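PDB 7DDA: envelope protein, which is a component of the white spot syndrome virus envelope that probably binds heparin through sulfate-binding sites in its C-terminal domain, the part described here. Local coordinates for residues G93-L98 with G149-K154; G108-C113 with R137-E142; E118-G123 with K160-F165. All blocks are in the same frame, centred on the assembly; numbering follows the deposited sequence.

Interaction 1 (G93-L98 with G149-K154)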
# COMPACT_ATOMS: atom_id res chain seq x y z
N GLY A 93 -13.88 10.89 -23.15
CA GLY A 93 -14.61 10.03 -22.24
C GLY A 93 -13.90 8.75 -21.86
O GLY A 93 -14.49 7.90 -21.19
N ASN A 94 -12.64 8.58 -22.25
CA ASN A 94 -11.91 7.38 -21.88
C ASN A 94 -11.18 7.52 -20.56
O ASN A 94 -10.79 6.50 -19.97
CB ASN A 94 -10.89 7.01 -22.96
CG ASN A 94 -11.54 6.40 -24.16
OD1 ASN A 94 -11.95 7.12 -25.08
ND2 ASN A 94 -11.66 5.06 -24.17
N THR A 95 -10.98 8.75 -20.08
CA THR A 95 -10.32 8.97 -18.81
C THR A 95 -11.15 9.93 -17.97
O THR A 95 -12.05 10.63 -18.43
CB THR A 95 -8.89 9.52 -18.96
OG1 THR A 95 -8.91 10.81 -19.60
CG2 THR A 95 -8.02 8.55 -19.75
N LYS A 96 -10.76 9.96 -16.71
CA LYS A 96 -11.46 10.66 -15.65
C LYS A 96 -10.39 11.37 -14.85
O LYS A 96 -9.34 10.79 -14.57
CB LYS A 96 -12.19 9.64 -14.79
CG LYS A 96 -13.23 10.17 -13.89
CD LYS A 96 -14.57 9.96 -14.54
CE LYS A 96 -15.64 10.49 -13.66
NZ LYS A 96 -16.74 11.11 -14.43
N LYS A 97 -10.63 12.63 -14.49
CA LYS A 97 -9.71 13.37 -13.64
C LYS A 97 -10.39 13.66 -12.30
O LYS A 97 -11.41 14.34 -12.26
CB LYS A 97 -9.24 14.66 -14.31
CG LYS A 97 -8.38 15.52 -13.43
CD LYS A 97 -7.08 14.85 -13.07
CE LYS A 97 -6.31 15.67 -12.02
NZ LYS A 97 -6.27 17.15 -12.31
N LEU A 98 -9.83 13.10 -11.22
CA LEU A 98 -10.43 13.17 -9.89
C LEU A 98 -9.49 13.95 -8.99
O LEU A 98 -8.33 13.55 -8.80
CB LEU A 98 -10.68 11.78 -9.32
CG LEU A 98 -11.62 10.90 -10.15
CD1 LEU A 98 -11.83 9.55 -9.47
CD2 LEU A 98 -12.95 11.60 -10.39
N GLY A 149 -4.43 15.02 -7.18
CA GLY A 149 -5.20 14.77 -8.39
C GLY A 149 -4.80 13.45 -9.05
O GLY A 149 -3.62 13.12 -9.14
N PHE A 150 -5.80 12.73 -9.53
CA PHE A 150 -5.58 11.42 -10.12
C PHE A 150 -6.21 11.36 -11.50
O PHE A 150 -7.35 11.78 -11.68
CB PHE A 150 -6.13 10.35 -9.19
CG PHE A 150 -5.58 10.44 -7.80
CD1 PHE A 150 -4.34 9.89 -7.50
CD2 PHE A 150 -6.26 11.13 -6.81
CE1 PHE A 150 -3.81 9.99 -6.22
CE2 PHE A 150 -5.74 11.24 -5.53
CZ PHE A 150 -4.52 10.66 -5.23
N LEU A 151 -5.44 10.89 -12.47
CA LEU A 151 -5.97 10.58 -13.80
C LEU A 151 -6.25 9.09 -13.83
O LEU A 151 -5.33 8.28 -13.67
CB LEU A 151 -4.97 10.94 -14.89
CG LEU A 151 -5.38 10.76 -16.35
CD1 LEU A 151 -6.65 11.52 -16.73
CD2 LEU A 151 -4.22 11.14 -17.25
N ILE A 152 -7.51 8.71 -14.00
CA ILE A 152 -7.80 7.27 -14.05
C ILE A 152 -8.43 6.91 -15.39
O ILE A 152 -9.08 7.76 -16.02
CB ILE A 152 -8.70 6.82 -12.87
CG1 ILE A 152 -10.12 7.34 -13.03
CG2 ILE A 152 -8.11 7.24 -11.53
CD1 ILE A 152 -11.10 6.69 -12.09
N PRO A 153 -8.24 5.68 -15.88
CA PRO A 153 -9.04 5.22 -17.01
C PRO A 153 -10.49 5.06 -16.58
O PRO A 153 -10.77 4.78 -15.41
CB PRO A 153 -8.42 3.86 -17.36
CG PRO A 153 -7.13 3.79 -16.59
CD PRO A 153 -7.32 4.65 -15.38
N LYS A 154 -11.40 5.27 -17.53
CA LYS A 154 -12.80 4.93 -17.31
C LYS A 154 -12.92 3.51 -16.78
O LYS A 154 -12.31 2.59 -17.31
CB LYS A 154 -13.58 5.07 -18.62
CG LYS A 154 -15.07 4.76 -18.53
CD LYS A 154 -15.66 4.68 -19.94
CE LYS A 154 -14.75 3.87 -20.89
NZ LYS A 154 -14.90 4.15 -22.36
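Leu98 and Ile152 touch through their methyl tips, CD1 to CD1 at 3.9 Å, with the two side chains crossing obliquely on one face of an antiparallel strand pair. In Ile152, CG1 stands between the backbone N and the carbonyl carbon (chi1 71°), where it meets CB of Lys96 at 3.6 Å. Beyond that contact the chain of Lys96 turns away, and its NZ forms salt bridges with Asp89 and Glu42. The backbone under this face is held by two reciprocal pairs of hydrogen bonds, Lys96 with Ile152 and Leu98 with Phe150. The bond from Leu98 N to Phe150 O measures 2.8 Å and is nearly straight at 175°.

Past the strand end, Lys154 has nearly as much surface buried as Leu98. Its N donates to Asn94 O at 2.8 Å, standing above the carbonyl plane, and extends the pairing one residue past the strands. CG is anti to the backbone N (chi1 -179°), and the chain continues extended to Lys154 CD, which lies 3.6 Å from Gly93 O.

Phe150, Ile152 and Leu98 also reach side chains of strands 110-120 and 160-170, while Thr95 and Pro153 pack on Ile124 of the second subunit. An apolar face of Leu98, Phe150 and Ile152 turned to a second sheet, with Leu151 and Lys97, salt-bridged to Glu134, on the other face, is the pattern of an antiparallel beta-sandwich.

Interaction 2 (G108-C113 with R137-E142)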
# COMPACT_ATOMS: atom_id res chain seq x y z
N GLY A 108 -1.80 24.35 15.84
CA GLY A 108 -0.41 24.26 16.21
C GLY A 108 0.47 23.50 15.23
O GLY A 108 1.69 23.72 15.23
N TYR A 109 -0.10 22.63 14.40
CA TYR A 109 0.69 21.66 13.66
C TYR A 109 0.95 22.06 12.21
O TYR A 109 0.09 22.67 11.55
CB TYR A 109 0.03 20.29 13.68
CG TYR A 109 0.17 19.56 15.00
CD1 TYR A 109 -0.66 19.86 16.08
CD2 TYR A 109 1.15 18.58 15.17
CE1 TYR A 109 -0.53 19.19 17.29
CE2 TYR A 109 1.28 17.91 16.37
CZ TYR A 109 0.45 18.21 17.42
OH TYR A 109 0.59 17.53 18.61
N THR A 110 2.14 21.73 11.74
CA THR A 110 2.50 21.73 10.33
C THR A 110 2.56 20.28 9.88
O THR A 110 2.93 19.40 10.68
CB THR A 110 3.85 22.42 10.12
OG1 THR A 110 3.78 23.74 10.67
CG2 THR A 110 4.21 22.51 8.63
N CYS A 111 2.17 20.00 8.63
CA CYS A 111 2.07 18.62 8.19
C CYS A 111 2.73 18.40 6.83
O CYS A 111 2.78 19.30 5.98
CB CYS A 111 0.62 18.14 8.10
SG CYS A 111 -0.25 18.08 9.68
N LEU A 112 3.23 17.19 6.65
CA LEU A 112 3.55 16.63 5.35
C LEU A 112 2.53 15.54 5.01
O LEU A 112 1.96 14.89 5.90
CB LEU A 112 4.97 16.08 5.33
CG LEU A 112 6.11 17.10 5.32
CD1 LEU A 112 7.42 16.36 5.44
CD2 LEU A 112 6.11 17.98 4.06
N CYS A 113 2.31 15.34 3.71
CA CYS A 113 1.36 14.34 3.23
C CYS A 113 1.97 13.61 2.05
O CYS A 113 2.38 14.24 1.06
CB CYS A 113 0.04 14.99 2.81
SG CYS A 113 -1.30 13.82 2.54
N ARG A 137 3.74 18.18 -2.08
CA ARG A 137 4.81 17.55 -1.32
C ARG A 137 5.36 18.44 -0.22
O ARG A 137 6.25 18.01 0.52
CB ARG A 137 5.95 17.14 -2.26
CG ARG A 137 5.52 16.07 -3.21
CD ARG A 137 6.31 16.06 -4.48
NE ARG A 137 5.89 14.92 -5.32
CZ ARG A 137 6.01 13.64 -4.99
NH1 ARG A 137 6.60 13.26 -3.85
NH2 ARG A 137 5.57 12.71 -5.82
N ASP A 138 4.86 19.66 -0.10
CA ASP A 138 5.46 20.64 0.79
C ASP A 138 4.79 20.60 2.15
O ASP A 138 3.89 19.81 2.43
CB ASP A 138 5.36 22.04 0.20
CG ASP A 138 5.89 22.10 -1.20
OD1 ASP A 138 7.01 21.58 -1.43
OD2 ASP A 138 5.18 22.65 -2.08
N GLU A 139 5.25 21.49 3.03
CA GLU A 139 4.61 21.65 4.31
C GLU A 139 3.20 22.20 4.12
O GLU A 139 2.91 22.91 3.16
CB GLU A 139 5.44 22.57 5.19
CG GLU A 139 6.80 21.98 5.50
CD GLU A 139 7.54 22.76 6.56
OE1 GLU A 139 8.72 22.43 6.83
OE2 GLU A 139 6.93 23.70 7.12
N ILE A 140 2.30 21.84 5.03
CA ILE A 140 0.91 22.24 4.97
C ILE A 140 0.57 22.80 6.34
O ILE A 140 0.46 22.05 7.31
CB ILE A 140 -0.04 21.08 4.61
CG1 ILE A 140 0.28 20.52 3.22
CG2 ILE A 140 -1.48 21.54 4.63
CD1 ILE A 140 -0.43 19.19 2.93
N ASP A 141 0.42 24.12 6.41
CA ASP A 141 0.17 24.78 7.68
C ASP A 141 -1.27 24.55 8.12
O ASP A 141 -2.06 23.93 7.42
CB ASP A 141 0.48 26.26 7.56
CG ASP A 141 1.94 26.52 7.39
OD1 ASP A 141 2.72 25.82 8.07
OD2 ASP A 141 2.29 27.40 6.57
N GLU A 142 -1.60 25.05 9.30
CA GLU A 142 -2.96 24.90 9.79
C GLU A 142 -3.93 25.66 8.90
O GLU A 142 -3.68 26.82 8.53
CB GLU A 142 -3.07 25.39 11.23
CG GLU A 142 -4.42 25.13 11.84
CD GLU A 142 -4.63 25.87 13.15
OE1 GLU A 142 -3.64 26.42 13.70
OE2 GLU A 142 -5.80 25.90 13.62
O HOH W 1 3.23 17.22 1.77
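Gly108 and Glu142 open a contact in which the start of strand 110-120, in one sheet of a beta-sandwich, meets the loop between strands 131-135 and 145-153 of the other. Gly108 N makes only a weak, long hydrogen bond to Glu142 OE1 (3.5 Å). The side chain of Tyr109 leads away from the loop, but its carbonyl and that of Ile140 both accept from the side-chain amide of Asn104, so one amide joins the two backbones.

Thr110 meets two acidic side chains with its two branches. OG1 lies alongside Asp141 and makes a weak hydrogen bond to OD1, whereas CG2, anti to the backbone N, approaches Glu139 OE2 at 3.3 Å.

Cys111 supplies the single antiparallel bridge, a hydrogen-bonded pair with Ile140. Ile140 N donates to Cys111 O at 2.8 Å, in the carbonyl plane but bent at the hydrogen (132°); the return bond, Cys111 N to Ile140 O, is 3.0 Å long. SG of Cys111 is tied to Cys169 by a disulfide, which joins strands 110-120 and 160-170 beside this bridge.

Leu112 turns CD2 over the loop backbone, 3.3 Å from Asp138 O, and also packs on Tyr50 of the second subunit; Arg137 forms a salt bridge with Glu120 of that subunit. At Cys113, CB lies 4.2 Å from Ile140 CD1, and a water spans the widening gap: it accepts from Cys113 N and lies 2.8 Å from Asp138 O, one of several acceptors that compete for its protons.

Interaction 3 (E118-G123 with K160-F165)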
# COMPACT_ATOMS: atom_id res chain seq x y z
N GLU A 118 -5.24 3.37 -5.49
CA GLU A 118 -5.46 2.13 -6.24
C GLU A 118 -6.95 1.97 -6.54
O GLU A 118 -7.80 2.38 -5.75
CB GLU A 118 -4.85 0.93 -5.49
CG GLU A 118 -5.27 0.70 -4.01
CD GLU A 118 -6.43 -0.26 -3.75
OE1 GLU A 118 -6.77 -1.03 -4.66
OE2 GLU A 118 -6.92 -0.31 -2.60
N ILE A 119 -7.24 1.42 -7.72
CA ILE A 119 -8.61 1.16 -8.13
C ILE A 119 -9.09 -0.14 -7.49
O ILE A 119 -8.43 -1.18 -7.57
CB ILE A 119 -8.71 1.09 -9.66
CG1 ILE A 119 -8.15 2.36 -10.29
CG2 ILE A 119 -10.16 0.84 -10.10
CD1 ILE A 119 -9.13 3.48 -10.33
N GLU A 120 -10.24 -0.09 -6.85
CA GLU A 120 -10.86 -1.26 -6.24
C GLU A 120 -12.08 -1.63 -7.07
O GLU A 120 -13.03 -0.85 -7.18
CB GLU A 120 -11.26 -0.98 -4.80
CG GLU A 120 -11.53 -2.20 -4.01
CD GLU A 120 -12.04 -1.86 -2.64
OE1 GLU A 120 -11.21 -1.77 -1.72
OE2 GLU A 120 -13.27 -1.66 -2.51
N SER A 121 -12.05 -2.82 -7.62
CA SER A 121 -12.93 -3.23 -8.69
C SER A 121 -13.20 -4.72 -8.54
O SER A 121 -12.35 -5.47 -8.05
CB SER A 121 -12.30 -2.93 -10.05
OG SER A 121 -13.03 -3.57 -11.09
N ASP A 122 -14.38 -5.14 -8.98
CA ASP A 122 -14.69 -6.55 -8.93
C ASP A 122 -14.28 -7.29 -10.19
O ASP A 122 -14.32 -8.52 -10.23
CB ASP A 122 -16.18 -6.72 -8.61
CG ASP A 122 -17.07 -6.42 -9.76
OD1 ASP A 122 -16.60 -5.82 -10.74
OD2 ASP A 122 -18.28 -6.71 -9.66
N GLY A 123 -13.83 -6.56 -11.22
CA GLY A 123 -13.31 -7.16 -12.42
C GLY A 123 -11.79 -7.14 -12.42
O GLY A 123 -11.15 -6.68 -11.49
N LYS A 160 -14.17 1.75 -7.44
CA LYS A 160 -13.83 2.76 -6.45
C LYS A 160 -12.36 3.16 -6.54
O LYS A 160 -11.50 2.37 -6.96
CB LYS A 160 -14.12 2.28 -5.02
CG LYS A 160 -15.57 1.85 -4.76
CD LYS A 160 -16.55 2.97 -5.08
CE LYS A 160 -17.99 2.60 -4.73
NZ LYS A 160 -18.89 3.76 -4.94
N LEU A 161 -12.08 4.39 -6.14
CA LEU A 161 -10.72 4.88 -5.94
C LEU A 161 -10.43 4.87 -4.45
O LEU A 161 -11.18 5.48 -3.66
CB LEU A 161 -10.57 6.29 -6.53
CG LEU A 161 -9.21 7.00 -6.42
CD1 LEU A 161 -8.10 6.23 -7.12
CD2 LEU A 161 -9.32 8.40 -6.99
N ILE A 162 -9.39 4.15 -4.04
CA ILE A 162 -8.96 4.11 -2.65
C ILE A 162 -7.67 4.92 -2.55
O ILE A 162 -6.67 4.58 -3.20
CB ILE A 162 -8.77 2.68 -2.15
CG1 ILE A 162 -9.96 1.79 -2.54
CG2 ILE A 162 -8.61 2.66 -0.66
CD1 ILE A 162 -11.29 2.21 -1.93
N ILE A 163 -7.70 6.00 -1.77
CA ILE A 163 -6.56 6.88 -1.60
C ILE A 163 -6.05 6.75 -0.17
O ILE A 163 -6.84 6.81 0.79
CB ILE A 163 -6.91 8.35 -1.90
CG1 ILE A 163 -7.70 8.48 -3.19
CG2 ILE A 163 -5.66 9.19 -1.95
CD1 ILE A 163 -8.35 9.86 -3.32
N TYR A 164 -4.74 6.58 -0.03
CA TYR A 164 -4.11 6.45 1.27
C TYR A 164 -3.29 7.72 1.51
O TYR A 164 -2.43 8.07 0.71
CB TYR A 164 -3.22 5.20 1.35
CG TYR A 164 -3.95 3.88 1.06
CD1 TYR A 164 -4.38 3.57 -0.23
CD2 TYR A 164 -4.20 2.97 2.07
CE1 TYR A 164 -5.05 2.38 -0.49
CE2 TYR A 164 -4.86 1.77 1.81
CZ TYR A 164 -5.29 1.48 0.53
OH TYR A 164 -5.95 0.29 0.25
N PHE A 165 -3.60 8.41 2.60
CA PHE A 165 -2.89 9.62 3.00
C PHE A 165 -1.97 9.28 4.15
O PHE A 165 -2.45 8.84 5.21
CB PHE A 165 -3.85 10.73 3.40
CG PHE A 165 -4.78 11.16 2.30
CD1 PHE A 165 -5.95 10.44 2.05
CD2 PHE A 165 -4.51 12.27 1.55
CE1 PHE A 165 -6.81 10.83 1.04
CE2 PHE A 165 -5.37 12.66 0.55
CZ PHE A 165 -6.51 11.95 0.29
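Glu118 pairs with Ile162 and Glu120 with Lys160 through two reciprocal sets of backbone hydrogen bonds, in antiparallel strands whose axes over these segments run 139° apart and approach to 4.7 Å. The bond from Glu120 N to Lys160 O is 2.8 Å long and nearly straight at 170°. Between the two sets, Ile119 brings its CA within 3.3 Å of the same Lys160 O, a CA-H...O contact.

Glu118 buries the most surface. Its CG lies between the backbone N and the carbonyl carbon (chi1 54°), and a further bend carries the chain alongside Ile162. OE2 then sits 3.5 Å from Ile162 CB and, in the plane of the Tyr164 ring at its edge, 3.1 Å from Tyr164 OH; this is a possible hydrogen bond, since the hydroxyl could instead donate to a different acceptor.

Within the chain, these are the edge strand and its neighbour in a four-stranded sheet of the beta-sandwich, and their faces differ. Ile119 and Leu161 turn inward, their CD1 atoms 4.4 Å apart, to meet the facing sheet. Glu118, Glu120, Lys160 and Ile162 occupy the other face, where the third subunit packs: its Phe116 lies on Glu118 and Tyr164. Glu120 passes its CB 3.8 Å from Ile162 CG1 before its carboxylate reaches Arg137 of the third subunit in a salt bridge. NZ of Lys160 turns instead to Asp40 and Asp47 of its own chain.

Interactions 1 and 3 belong to opposite sheets of the sandwich, and their inward residues meet in the core: Phe150 packs on Ile163, Leu98 on Leu161 and Ile152 on Ile119, the two interaction centres lying about 13 Å apart. Interaction 2 is more exposed and shares strand 110-120 with interaction 3, touching it where Cys113 meets Phe165. Regular paired backbone bonds run through 1 and 3, with apolar side chains inward and most charged ones outward or at strand ends, whereas 2 relies on one bridge, a water, weak polar bonds and the disulfide of its own Cys111. Between chains, Arg137 of interaction 2 meets Glu120 of the second subunit, and Glu120 of interaction 3 meets Arg137 of the third.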